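Local structure of aminopeptidase (Aneurinibacillus sp. AM-1, 5IB9) at residues K116-Q121 with K140-Y145; D129-A134 with S162-V167; D14-Y19 with I380-L385; N20-L25 with G244-L249. The protein probably acts as a zinc-dependent exopeptidase that releases amino acids from the N-terminus of peptides, and carries a protease-associated domain alongside its catalytic domain. All coordinates share one frame; numbering follows the deposited sequence.

Contact 1. Residues K116-Q121 with K140-Y145; sequences KIALIQ and KAVIIY
Tyr145 lays its ring against Gln121, whose CA sits over one face, 3.8 Å from the ring centroid. Chi1 of 64° sets CG between the backbone N and the carbonyl carbon; the ring itself comes nearer to strand 117-121. Leu119 crosses the ring at about a right angle, CG 3.8 Å from Tyr145 CD2, and its CD1 also meets Ile143 CG2 at 3.7 Å. An alanine in place of Tyr145 would probably open a gap beside Leu119 and leave the Gln121 backbone without its aromatic cover. Strands 117-121 and 141-145 are parallel neighbours in the protease-associated domain, with helix 127-136 between them in the chain. Ile143 is gripped from both its polar backbone atoms: its N gives a nearly straight bond to Ala118 O (2.8 Å), and its O accepts from Ile120 N (2.8 Å). On the sheet face of Ile120, CD1 of that residue presses on Val142 CG1 at 3.6 Å. The opposite end is looser. Lys140 N still bonds to Lys116 O (2.8 Å), but Ala141 N is buried without a partner; the Lys140 side chain leads away into an exposed position, while Lys116 NZ turns to a salt bridge with Glu96.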
loop_
_atom_site.group_PDB
_atom_site.type_symbol
_atom_site.label_atom_id
_atom_site.label_comp_id
_atom_site.label_asym_id
_atom_site.label_seq_id
_atom_site.Cartn_x
_atom_site.Cartn_y
_atom_site.Cartn_z
ATOM N N LYS A 116 -19.046 -9.812 27.070
ATOM C CA LYS A 116 -19.270 -8.604 27.857
ATOM C C LYS A 116 -18.841 -7.312 27.147
ATOM O O LYS A 116 -18.348 -7.361 26.017
ATOM C CB LYS A 116 -18.522 -8.798 29.157
ATOM C CG LYS A 116 -19.181 -9.967 30.033
ATOM C CD LYS A 116 -18.343 -10.261 31.279
ATOM C CE LYS A 116 -18.862 -11.528 31.976
ATOM N NZ LYS A 116 -20.383 -11.547 32.144
ATOM N N ILE A 117 -19.049 -6.150 27.799
ATOM C CA ILE A 117 -18.745 -4.868 27.146
ATOM C C ILE A 117 -17.610 -4.305 27.945
ATOM O O ILE A 117 -17.698 -4.292 29.186
ATOM C CB ILE A 117 -19.959 -3.912 27.192
ATOM C CG1 ILE A 117 -21.085 -4.489 26.344
ATOM C CG2 ILE A 117 -19.588 -2.543 26.669
ATOM C CD1 ILE A 117 -22.421 -3.811 26.648
ATOM N N ALA A 118 -16.490 -3.894 27.305
ATOM C CA ALA A 118 -15.378 -3.341 28.050
ATOM C C ALA A 118 -15.508 -1.840 28.228
ATOM O O ALA A 118 -15.885 -1.175 27.300
ATOM C CB ALA A 118 -14.083 -3.647 27.356
ATOM N N LEU A 119 -15.238 -1.333 29.435
ATOM C CA LEU A 119 -15.142 0.100 29.687
ATOM C C LEU A 119 -13.677 0.409 29.798
ATOM O O LEU A 119 -12.961 -0.208 30.598
ATOM C CB LEU A 119 -15.795 0.432 31.033
ATOM C CG LEU A 119 -15.876 1.949 31.326
ATOM C CD1 LEU A 119 -16.881 2.757 30.466
ATOM C CD2 LEU A 119 -16.247 2.123 32.824
ATOM N N ILE A 120 -13.223 1.382 28.993
ATOM C CA ILE A 120 -11.805 1.578 28.845
ATOM C C ILE A 120 -11.602 3.067 28.837
ATOM O O ILE A 120 -12.399 3.819 28.211
ATOM C CB ILE A 120 -11.287 1.070 27.470
ATOM C CG1 ILE A 120 -11.620 -0.409 27.235
ATOM C CG2 ILE A 120 -9.784 1.289 27.409
ATOM C CD1 ILE A 120 -11.062 -1.013 25.889
ATOM N N GLN A 121 -10.549 3.461 29.551
ATOM C CA GLN A 121 -10.204 4.846 29.759
ATOM C C GLN A 121 -9.251 5.235 28.624
ATOM O O GLN A 121 -8.307 4.487 28.317
ATOM C CB GLN A 121 -9.481 5.014 31.095
ATOM C CG GLN A 121 -8.692 6.311 31.201
ATOM C CD GLN A 121 -8.473 6.765 32.644
ATOM O OE1 GLN A 121 -9.130 7.725 33.106
ATOM N NE2 GLN A 121 -7.569 6.086 33.351
ATOM N N LYS A 140 -17.775 -7.997 23.329
ATOM C CA LYS A 140 -18.699 -7.811 22.182
ATOM C C LYS A 140 -18.890 -6.341 21.783
ATOM O O LYS A 140 -19.401 -6.020 20.677
ATOM C CB LYS A 140 -20.067 -8.434 22.451
ATOM C CG LYS A 140 -20.112 -9.972 22.604
ATOM C CD LYS A 140 -19.050 -10.696 21.797
ATOM C CE LYS A 140 -19.066 -12.240 22.038
ATOM N NZ LYS A 140 -17.751 -12.954 21.713
ATOM N N ALA A 141 -18.468 -5.448 22.671
ATOM C CA ALA A 141 -18.424 -4.031 22.373
ATOM C C ALA A 141 -17.507 -3.351 23.367
ATOM O O ALA A 141 -17.156 -3.916 24.403
ATOM C CB ALA A 141 -19.838 -3.419 22.411
ATOM N N VAL A 142 -17.121 -2.129 23.059
ATOM C CA VAL A 142 -16.158 -1.358 23.861
ATOM C C VAL A 142 -16.714 0.040 24.028
ATOM O O VAL A 142 -17.257 0.640 23.102
ATOM C CB VAL A 142 -14.764 -1.292 23.201
ATOM C CG1 VAL A 142 -13.969 -0.337 23.859
ATOM C CG2 VAL A 142 -14.126 -2.695 23.203
ATOM N N ILE A 143 -16.701 0.521 25.278
ATOM C CA ILE A 143 -17.016 1.921 25.558
ATOM C C ILE A 143 -15.746 2.589 26.050
ATOM O O ILE A 143 -15.091 2.166 27.027
ATOM C CB ILE A 143 -18.118 2.075 26.614
ATOM C CG1 ILE A 143 -19.438 1.517 26.119
ATOM C CG2 ILE A 143 -18.246 3.559 27.074
ATOM C CD1 ILE A 143 -20.422 1.188 27.295
ATOM N N ILE A 144 -15.288 3.620 25.308
ATOM C CA ILE A 144 -14.090 4.295 25.681
ATOM C C ILE A 144 -14.495 5.655 26.276
ATOM O O ILE A 144 -15.401 6.344 25.758
ATOM C CB ILE A 144 -13.103 4.467 24.464
ATOM C CG1 ILE A 144 -12.717 3.101 23.894
ATOM C CG2 ILE A 144 -11.875 5.174 24.984
ATOM C CD1 ILE A 144 -11.918 3.170 22.650
ATOM N N TYR A 145 -13.913 6.005 27.415
ATOM C CA TYR A 145 -14.275 7.282 28.018
ATOM C C TYR A 145 -13.120 8.292 28.037
ATOM O O TYR A 145 -11.909 7.935 28.157
ATOM C CB TYR A 145 -14.905 7.126 29.411
ATOM C CG TYR A 145 -14.036 6.555 30.503
ATOM C CD1 TYR A 145 -13.440 7.387 31.444
ATOM C CD2 TYR A 145 -13.916 5.157 30.692
ATOM C CE1 TYR A 145 -12.686 6.868 32.506
ATOM C CE2 TYR A 145 -13.147 4.608 31.752
ATOM C CZ TYR A 145 -12.562 5.480 32.679
ATOM O OH TYR A 145 -11.784 5.006 33.732
#

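Contact 2. Residues D129-A134 with S162-V167; sequences DKVRNA and SFVAAV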
loop_
_atom_site.group_PDB
_atom_site.type_symbol
_atom_site.label_atom_id
_atom_site.label_comp_id
_atom_site.label_asym_id
_atom_site.label_seq_id
_atom_site.Cartn_x
_atom_site.Cartn_y
_atom_site.Cartn_z
ATOM N N ASP A 129 -5.973 -0.126 19.284
ATOM C CA ASP A 129 -5.437 -1.227 20.073
ATOM C C ASP A 129 -6.285 -1.622 21.305
ATOM O O ASP A 129 -6.422 -2.787 21.606
ATOM C CB ASP A 129 -4.026 -0.918 20.533
ATOM C CG ASP A 129 -2.966 -1.332 19.499
ATOM O OD1 ASP A 129 -1.800 -0.937 19.739
ATOM O OD2 ASP A 129 -3.291 -2.040 18.492
ATOM N N LYS A 130 -6.854 -0.623 21.956
ATOM C CA LYS A 130 -7.812 -0.825 23.071
ATOM C C LYS A 130 -8.935 -1.680 22.588
ATOM O O LYS A 130 -9.269 -2.654 23.238
ATOM C CB LYS A 130 -8.352 0.508 23.567
ATOM C CG LYS A 130 -7.354 1.387 24.290
ATOM C CD LYS A 130 -7.939 2.796 24.341
ATOM C CE LYS A 130 -7.019 3.927 24.931
ATOM N NZ LYS A 130 -6.601 3.649 26.351
ATOM N N VAL A 131 -9.512 -1.369 21.419
ATOM C CA VAL A 131 -10.599 -2.205 20.888
ATOM C C VAL A 131 -10.116 -3.641 20.579
ATOM O O VAL A 131 -10.792 -4.657 20.895
ATOM C CB VAL A 131 -11.295 -1.521 19.681
ATOM C CG1 VAL A 131 -12.341 -2.433 19.073
ATOM C CG2 VAL A 131 -11.930 -0.219 20.130
ATOM N N ARG A 132 -8.982 -3.767 19.882
ATOM C CA ARG A 132 -8.505 -5.115 19.553
ATOM C C ARG A 132 -8.122 -5.938 20.805
ATOM O O ARG A 132 -8.448 -7.124 20.902
ATOM C CB ARG A 132 -7.304 -5.035 18.587
ATOM C CG ARG A 132 -7.665 -4.862 17.110
ATOM C CD ARG A 132 -6.379 -4.939 16.262
ATOM N NE ARG A 132 -5.567 -3.763 16.525
ATOM C CZ ARG A 132 -5.438 -2.733 15.684
ATOM N NH1 ARG A 132 -6.039 -2.740 14.475
ATOM N NH2 ARG A 132 -4.689 -1.686 16.049
ATOM N N ASN A 133 -7.470 -5.301 21.769
ATOM C CA ASN A 133 -7.097 -6.005 23.022
ATOM C C ASN A 133 -8.327 -6.594 23.739
ATOM O O ASN A 133 -8.309 -7.759 24.162
ATOM C CB ASN A 133 -6.304 -5.098 23.963
ATOM C CG ASN A 133 -4.940 -4.663 23.385
ATOM O OD1 ASN A 133 -4.416 -3.602 23.762
ATOM N ND2 ASN A 133 -4.416 -5.431 22.422
ATOM N N ALA A 134 -9.402 -5.802 23.819
ATOM C CA ALA A 134 -10.688 -6.248 24.429
ATOM C C ALA A 134 -11.400 -7.314 23.606
ATOM O O ALA A 134 -11.911 -8.318 24.157
ATOM C CB ALA A 134 -11.607 -5.014 24.684
ATOM N N SER A 162 -11.013 -7.260 13.101
ATOM C CA SER A 162 -10.675 -7.638 14.467
ATOM C C SER A 162 -11.483 -6.808 15.456
ATOM O O SER A 162 -11.690 -7.238 16.600
ATOM C CB SER A 162 -9.216 -7.424 14.741
ATOM O OG SER A 162 -8.545 -7.810 13.572
ATOM N N PHE A 163 -11.919 -5.637 15.015
ATOM C CA PHE A 163 -12.703 -4.749 15.907
ATOM C C PHE A 163 -14.083 -5.280 16.339
ATOM O O PHE A 163 -14.683 -6.211 15.759
ATOM C CB PHE A 163 -12.904 -3.382 15.276
ATOM C CG PHE A 163 -11.639 -2.604 14.956
ATOM C CD1 PHE A 163 -10.484 -2.673 15.743
ATOM C CD2 PHE A 163 -11.668 -1.718 13.880
ATOM C CE1 PHE A 163 -9.370 -1.876 15.430
ATOM C CE2 PHE A 163 -10.563 -0.924 13.572
ATOM C CZ PHE A 163 -9.415 -1.025 14.351
ATOM N N VAL A 164 -14.599 -4.666 17.406
ATOM C CA VAL A 164 -16.033 -4.839 17.718
ATOM C C VAL A 164 -16.491 -3.446 17.904
ATOM O O VAL A 164 -15.672 -2.547 17.959
ATOM C CB VAL A 164 -16.326 -5.679 19.002
ATOM C CG1 VAL A 164 -15.887 -7.112 18.798
ATOM C CG2 VAL A 164 -15.671 -5.040 20.234
ATOM N N ALA A 165 -17.811 -3.228 18.017
ATOM C CA ALA A 165 -18.317 -1.872 18.086
ATOM C C ALA A 165 -17.629 -1.080 19.201
ATOM O O ALA A 165 -17.366 -1.622 20.288
ATOM C CB ALA A 165 -19.872 -1.890 18.265
ATOM N N ALA A 166 -17.345 0.196 18.948
ATOM C CA ALA A 166 -16.614 1.023 19.863
ATOM C C ALA A 166 -17.283 2.376 19.880
ATOM O O ALA A 166 -17.516 2.960 18.805
ATOM C CB ALA A 166 -15.160 1.150 19.401
ATOM N N VAL A 167 -17.624 2.870 21.081
ATOM C CA VAL A 167 -18.287 4.173 21.224
ATOM C C VAL A 167 -17.587 4.947 22.300
ATOM O O VAL A 167 -17.095 4.386 23.283
ATOM C CB VAL A 167 -19.780 4.047 21.550
ATOM C CG1 VAL A 167 -20.478 3.201 20.540
ATOM C CG2 VAL A 167 -19.978 3.404 22.948
#
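Val131 and Arg132, on helix 127-136 of the protease-associated domain, rest on Phe163 and its neighbours in the stretch that leads into strand 165-169. No hydrogen bond crosses this contact; it is made by packing. Val131 points at the strand side and splits its two methyls between partners. With chi1 at 176°, CG1 lies anti to the backbone N and reaches Phe163 CD1 at 3.8 Å and Val164 O at 3.5 Å, while CG2 meets Ala166 CB at 3.6 Å. Val164 N, close to the same CG1, is buried without a polar partner. Arg132 meets the same CD1-CE1 side of the phenyl ring: its CG lies 3.8 Å from Ser162 CB, and Phe163 CE1 sits over one face of the guanidinium, 3.6 Å from NH1. The two flat groups are tilted 33° apart, so they are not stacked flush. Arg132 NH2 forms a salt bridge to Asp129 OD2 (2.8 Å), one turn back, meeting the oxygen from above the carboxylate plane, and NH1 pairs with Asp160. A leucine in place of Arg132 would probably leave both Asp129 and Asp160 without their positive partner and take the guanidinium from beside Phe163 CE1. Ser162 OG bonds to Asp160 and to Ser162 of the second subunit, which places this edge of the domain at the dimer interface. Ala134 of the helix and Val164 both touch Val142, and strand 165-169 runs parallel beside strand 141-145, so helix 127-136 packs against this pair of neighbouring strands through Val131 and Ala134.

Contact 3. Residues D14-Y19 with I380-L385; sequences DAENMY and ISKEKL. With ZN (zinc ion), chain F.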
loop_
_atom_site.group_PDB
_atom_site.type_symbol
_atom_site.label_atom_id
_atom_site.label_comp_id
_atom_site.label_asym_id
_atom_site.label_seq_id
_atom_site.Cartn_x
_atom_site.Cartn_y
_atom_site.Cartn_z
ATOM N N ASP A 14 1.083 36.474 -5.434
ATOM C CA ASP A 14 -0.146 37.206 -5.640
ATOM C C ASP A 14 -1.151 36.680 -4.690
ATOM O O ASP A 14 -1.633 35.503 -4.826
ATOM C CB ASP A 14 -0.514 37.051 -7.096
ATOM C CG ASP A 14 -1.772 37.835 -7.501
ATOM O OD1 ASP A 14 -2.715 37.951 -6.719
ATOM O OD2 ASP A 14 -1.665 38.255 -8.693
ATOM N N ALA A 15 -1.521 37.498 -3.724
ATOM C CA ALA A 15 -2.434 37.054 -2.723
ATOM C C ALA A 15 -3.894 36.984 -3.231
ATOM O O ALA A 15 -4.705 36.273 -2.607
ATOM C CB ALA A 15 -2.341 37.961 -1.465
ATOM N N GLU A 16 -4.230 37.753 -4.281
ATOM C CA GLU A 16 -5.559 37.597 -4.885
ATOM C C GLU A 16 -5.727 36.196 -5.544
ATOM O O GLU A 16 -6.798 35.631 -5.380
ATOM C CB GLU A 16 -5.791 38.738 -5.858
ATOM C CG GLU A 16 -6.003 40.083 -5.108
ATOM C CD GLU A 16 -4.693 40.742 -4.511
ATOM O OE1 GLU A 16 -4.769 41.355 -3.398
ATOM O OE2 GLU A 16 -3.593 40.715 -5.146
ATOM N N ASN A 17 -4.695 35.709 -6.196
ATOM C CA ASN A 17 -4.722 34.349 -6.804
ATOM C C ASN A 17 -5.049 33.386 -5.647
ATOM O O ASN A 17 -5.869 32.457 -5.769
ATOM C CB ASN A 17 -3.419 34.006 -7.446
ATOM C CG ASN A 17 -3.147 34.744 -8.712
ATOM O OD1 ASN A 17 -4.060 35.399 -9.297
ATOM N ND2 ASN A 17 -1.928 34.550 -9.239
ATOM N N MET A 18 -4.301 33.547 -4.531
ATOM C CA MET A 18 -4.480 32.563 -3.467
ATOM C C MET A 18 -5.814 32.594 -2.828
ATOM O O MET A 18 -6.443 31.604 -2.532
ATOM C CB MET A 18 -3.378 32.725 -2.380
ATOM C CG MET A 18 -2.041 32.378 -3.019
ATOM S SD MET A 18 -0.617 32.405 -1.822
ATOM C CE MET A 18 -0.377 34.148 -1.587
ATOM N N TYR A 19 -6.323 33.819 -2.582
ATOM C CA TYR A 19 -7.656 33.925 -2.045
ATOM C C TYR A 19 -8.713 33.322 -3.048
ATOM O O TYR A 19 -9.596 32.628 -2.613
ATOM C CB TYR A 19 -7.981 35.462 -1.864
ATOM C CG TYR A 19 -9.288 35.776 -1.206
ATOM C CD1 TYR A 19 -9.476 35.776 0.186
ATOM C CD2 TYR A 19 -10.393 36.024 -2.050
ATOM C CE1 TYR A 19 -10.781 36.104 0.764
ATOM C CE2 TYR A 19 -11.666 36.303 -1.504
ATOM C CZ TYR A 19 -11.836 36.316 -0.127
ATOM O OH TYR A 19 -13.132 36.594 0.354
ATOM N N ILE A 380 -10.091 33.887 6.317
ATOM C CA ILE A 380 -8.802 33.933 5.669
ATOM C C ILE A 380 -8.174 35.347 5.592
ATOM O O ILE A 380 -8.840 36.376 5.264
ATOM C CB ILE A 380 -8.908 33.308 4.248
ATOM C CG1 ILE A 380 -9.409 31.846 4.402
ATOM C CG2 ILE A 380 -7.552 33.532 3.488
ATOM C CD1 ILE A 380 -8.309 30.872 5.009
ATOM N N SER A 381 -6.868 35.387 5.925
ATOM C CA SER A 381 -6.064 36.566 5.811
ATOM C C SER A 381 -5.139 36.488 4.578
ATOM O O SER A 381 -4.200 35.647 4.529
ATOM C CB SER A 381 -5.194 36.692 7.086
ATOM O OG SER A 381 -4.223 37.700 6.770
ATOM N N LYS A 382 -5.329 37.386 3.600
ATOM C CA LYS A 382 -4.442 37.492 2.471
ATOM C C LYS A 382 -3.004 37.809 2.894
ATOM O O LYS A 382 -2.026 37.339 2.300
ATOM C CB LYS A 382 -4.933 38.523 1.502
ATOM C CG LYS A 382 -6.259 38.095 0.847
ATOM C CD LYS A 382 -6.897 39.333 0.218
ATOM C CE LYS A 382 -6.253 39.665 -1.094
ATOM N NZ LYS A 382 -7.307 40.538 -1.896
ATOM N N GLU A 383 -2.881 38.666 3.949
ATOM C CA GLU A 383 -1.534 39.007 4.348
ATOM C C GLU A 383 -0.741 37.797 4.862
ATOM O O GLU A 383 0.471 37.699 4.579
ATOM C CB GLU A 383 -1.635 40.084 5.442
ATOM C CG GLU A 383 -0.333 40.668 5.991
ATOM C CD GLU A 383 -0.619 41.701 7.072
ATOM O OE1 GLU A 383 -1.044 42.762 6.568
ATOM O OE2 GLU A 383 -0.522 41.395 8.238
ATOM N N LYS A 384 -1.418 36.944 5.613
ATOM C CA LYS A 384 -0.804 35.700 6.154
ATOM C C LYS A 384 -0.452 34.827 4.962
ATOM O O LYS A 384 0.645 34.251 4.935
ATOM C CB LYS A 384 -1.663 34.980 7.164
ATOM C CG LYS A 384 -1.761 35.825 8.459
ATOM C CD LYS A 384 -2.491 35.017 9.490
ATOM C CE LYS A 384 -1.635 34.420 10.524
ATOM N NZ LYS A 384 -2.388 34.312 11.780
ATOM N N LEU A 385 -1.378 34.591 4.037
ATOM C CA LEU A 385 -1.088 33.732 2.904
ATOM C C LEU A 385 0.118 34.271 2.158
ATOM O O LEU A 385 1.030 33.507 1.771
ATOM C CB LEU A 385 -2.266 33.752 1.889
ATOM C CG LEU A 385 -3.519 33.047 2.354
ATOM C CD1 LEU A 385 -4.607 33.386 1.311
ATOM C CD2 LEU A 385 -3.410 31.528 2.503
HETATM ZN ZN ZN F . -1.698 43.953 7.978
HETATM O O HOH W 1 -2.211 45.408 6.996
#
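Lys382 and Glu16 are each bent toward the other by their torsions. Lys382 turns at chi3 (79°), which swings CE in beside the glutamate, and Glu16 turns at chi2 (76°), which folds CD back from a side chain that starts out away from the other helix. The two side chains cross at about a right angle, and Lys382 NZ reaches Glu16 OE1 at 3.1 Å, a salt bridge whose hydrogen bond is weak. Beneath it the contact is apolar. Ala15 CB faces Lys382 CB at 4.0 Å, Tyr19 CD1 lies 4.0 Å from Lys382 CG, and Met18 CB meets Leu385 CD1 at 3.9 Å. Met18 CE continues to the backbone, 3.7 Å from Leu385 O. The first turns of two helices thus meet here, helix 15-25 from near the N-terminus and helix 382-400, the last helix of the modelled chain. Each has its own N-cap: Asp14 OD1 accepts from Asn17 N at 3.0 Å and weakly from Glu16 N, and Ser381 OG accepts from Lys384 N at 3.1 Å. Glu250 of helix 238-256 accepts from Asp14 N and Asn17 ND2, while Met18 touches Val247. Glu383 starts out away from helix 15-25 and is extended beyond CG; its OE1 binds a zinc ion at 2.0 Å, a water being another ligand of that metal. Since Glu16 is exposed and its bond to Lys382 is weak, the salt bridge is likely to contribute only modestly, the buried Met18 and Leu385 giving the more secluded part of the joint between the two helix beginnings.

Contact 4. Residues N20-L25 with G244-L249; sequences NTIQFL and GVAVTL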
loop_
_atom_site.group_PDB
_atom_site.type_symbol
_atom_site.label_atom_id
_atom_site.label_comp_id
_atom_site.label_asym_id
_atom_site.label_seq_id
_atom_site.Cartn_x
_atom_site.Cartn_y
_atom_site.Cartn_z
ATOM N N ASN A 20 -8.497 33.598 -4.317
ATOM C CA ASN A 20 -9.465 33.039 -5.356
ATOM C C ASN A 20 -9.420 31.493 -5.350
ATOM O O ASN A 20 -10.467 30.846 -5.511
ATOM C CB ASN A 20 -9.118 33.617 -6.713
ATOM C CG ASN A 20 -9.552 35.109 -6.812
ATOM O OD1 ASN A 20 -10.246 35.606 -5.945
ATOM N ND2 ASN A 20 -9.028 35.792 -7.828
ATOM N N THR A 21 -8.212 30.935 -5.211
ATOM C CA THR A 21 -8.230 29.489 -5.068
ATOM C C THR A 21 -9.005 28.968 -3.887
ATOM O O THR A 21 -9.793 28.005 -3.973
ATOM C CB THR A 21 -6.705 29.028 -4.925
ATOM O OG1 THR A 21 -5.989 29.266 -6.121
ATOM C CG2 THR A 21 -6.635 27.505 -4.514
ATOM N N ILE A 22 -8.848 29.616 -2.722
ATOM C CA ILE A 22 -9.606 29.176 -1.510
ATOM C C ILE A 22 -11.130 29.359 -1.735
ATOM O O ILE A 22 -11.914 28.524 -1.280
ATOM C CB ILE A 22 -9.128 29.895 -0.173
ATOM C CG1 ILE A 22 -7.605 29.585 -0.045
ATOM C CG2 ILE A 22 -9.915 29.486 0.986
ATOM C CD1 ILE A 22 -6.847 30.521 1.016
ATOM N N GLN A 23 -11.478 30.484 -2.343
ATOM C CA GLN A 23 -12.901 30.782 -2.579
ATOM C C GLN A 23 -13.478 29.653 -3.446
ATOM O O GLN A 23 -14.555 29.134 -3.087
ATOM C CB GLN A 23 -12.976 32.068 -3.372
ATOM C CG GLN A 23 -14.440 32.534 -3.582
ATOM C CD GLN A 23 -14.439 33.947 -4.192
ATOM O OE1 GLN A 23 -13.639 34.278 -5.094
ATOM N NE2 GLN A 23 -15.297 34.799 -3.675
ATOM N N PHE A 24 -12.739 29.259 -4.482
ATOM C CA PHE A 24 -13.253 28.152 -5.359
ATOM C C PHE A 24 -13.414 26.874 -4.527
ATOM O O PHE A 24 -14.449 26.166 -4.573
ATOM C CB PHE A 24 -12.373 27.937 -6.629
ATOM C CG PHE A 24 -12.882 26.801 -7.453
ATOM C CD1 PHE A 24 -13.967 27.005 -8.333
ATOM C CD2 PHE A 24 -12.410 25.476 -7.188
ATOM C CE1 PHE A 24 -14.567 25.857 -8.965
ATOM C CE2 PHE A 24 -12.996 24.297 -7.788
ATOM C CZ PHE A 24 -14.077 24.578 -8.733
ATOM N N LEU A 25 -12.327 26.450 -3.813
ATOM C CA LEU A 25 -12.283 25.150 -3.202
ATOM C C LEU A 25 -13.251 24.960 -2.024
ATOM O O LEU A 25 -13.725 23.886 -1.734
ATOM C CB LEU A 25 -10.794 24.778 -2.767
ATOM C CG LEU A 25 -9.891 24.576 -3.987
ATOM C CD1 LEU A 25 -8.536 24.468 -3.331
ATOM C CD2 LEU A 25 -10.239 23.317 -4.736
ATOM N N GLY A 244 -3.216 25.838 2.138
ATOM C CA GLY A 244 -1.963 25.253 1.676
ATOM C C GLY A 244 -1.977 24.930 0.177
ATOM O O GLY A 244 -0.975 25.055 -0.443
ATOM N N VAL A 245 -3.117 24.492 -0.320
ATOM C CA VAL A 245 -3.239 24.234 -1.783
ATOM C C VAL A 245 -3.000 25.552 -2.522
ATOM O O VAL A 245 -2.262 25.556 -3.537
ATOM C CB VAL A 245 -4.611 23.719 -2.085
ATOM C CG1 VAL A 245 -4.771 23.714 -3.655
ATOM C CG2 VAL A 245 -4.793 22.273 -1.530
ATOM N N ALA A 246 -3.601 26.631 -1.994
ATOM C CA ALA A 246 -3.435 27.896 -2.671
ATOM C C ALA A 246 -1.994 28.416 -2.713
ATOM O O ALA A 246 -1.496 28.943 -3.729
ATOM C CB ALA A 246 -4.303 28.984 -1.958
ATOM N N VAL A 247 -1.268 28.209 -1.581
ATOM C CA VAL A 247 0.206 28.568 -1.562
ATOM C C VAL A 247 1.014 27.640 -2.475
ATOM O O VAL A 247 1.884 28.069 -3.176
ATOM C CB VAL A 247 0.764 28.538 -0.122
ATOM C CG1 VAL A 247 2.260 28.907 -0.089
ATOM C CG2 VAL A 247 -0.046 29.581 0.724
ATOM N N THR A 248 0.640 26.366 -2.512
ATOM C CA THR A 248 1.307 25.383 -3.382
ATOM C C THR A 248 1.165 25.812 -4.874
ATOM O O THR A 248 2.171 25.876 -5.559
ATOM C CB THR A 248 0.765 23.983 -3.170
ATOM O OG1 THR A 248 1.036 23.565 -1.818
ATOM C CG2 THR A 248 1.510 22.944 -4.103
ATOM N N LEU A 249 -0.057 26.140 -5.282
ATOM C CA LEU A 249 -0.324 26.577 -6.676
ATOM C C LEU A 249 0.408 27.870 -6.947
ATOM O O LEU A 249 1.026 27.982 -7.969
ATOM C CB LEU A 249 -1.846 26.713 -6.871
ATOM C CG LEU A 249 -2.631 25.451 -7.003
ATOM C CD1 LEU A 249 -4.113 25.817 -7.102
ATOM C CD2 LEU A 249 -2.196 24.717 -8.309
HETATM O O HOH W 2 -3.409 29.986 -5.574
#
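Val245, the first residue of 244-249 to touch the other helix, points toward it and offers CG1 to Leu25 CD1 at 3.9 Å, the two side chains crossing obliquely. Its CG1 also comes within 4.3 Å of Thr21 CG2. Ala246 follows at the nearest approach of the backbones, its CA 5.6 Å from that of Thr21. The small residue lets Thr21 sit close: CG2 of the threonine lies 3.7 Å from Ala246 CA, and Ile22 CG1 reaches Ala246 CB at 3.9 Å. Thr21 carries CG2 anti to its backbone N (OG1 at chi1 -66°), and this methyl is the one that meets Ala246 and Leu249. A water joins Thr21 and Ala246, giving a hydrogen bond to Ala246 O and another linking it to Thr21 OG1 (2.7 Å), a hydroxyl that is also bonded to Asn17 O one turn earlier. This is a buried crossing of two helices in the catalytic part of the protein: the axes of 20-25 and 244-249 pass 8.9 Å apart at 135°. Helix 238-256 is part of the M28-family peptidase fold and carries the zinc ligand Asp240 five residues before Val245, and Ala242 of that helix also touches Ile22 and Leu25. Further on, Thr248 OG1 bonds back within its own helix to Gly244 O, which also accepts from Thr248 N on the opposite face of its carbonyl plane. Leu249 returns to the contact, its CD1 4.0 Å from Thr21 CG2, while its side chain also touches Gln47 and Phe48 of helix 35-50.

How the contacts relate
The four contacts fall into two groups on opposite sides of the chain's centre. Contacts 1 and 2 lie 8 Å apart, centre to centre, within the protease-associated domain and are bonded together: Lys130 NZ reaches Gln121 O at 2.7 Å, and Ile144 N lies 2.8 Å from Val167 O. Contacts 3 and 4, with centres 9 Å apart, share helix 15-25, and Ile22 CD1 packs on Leu385 CD1 at 3.6 Å. The centres of contacts 1 and 3 are 47 Å apart. Only the second group approaches the active site: the side chain of Val245 is about 9 Å from a zinc ion and about 11 Å from the bound inhibitor, that of Ile380 about 12 Å from the inhibitor.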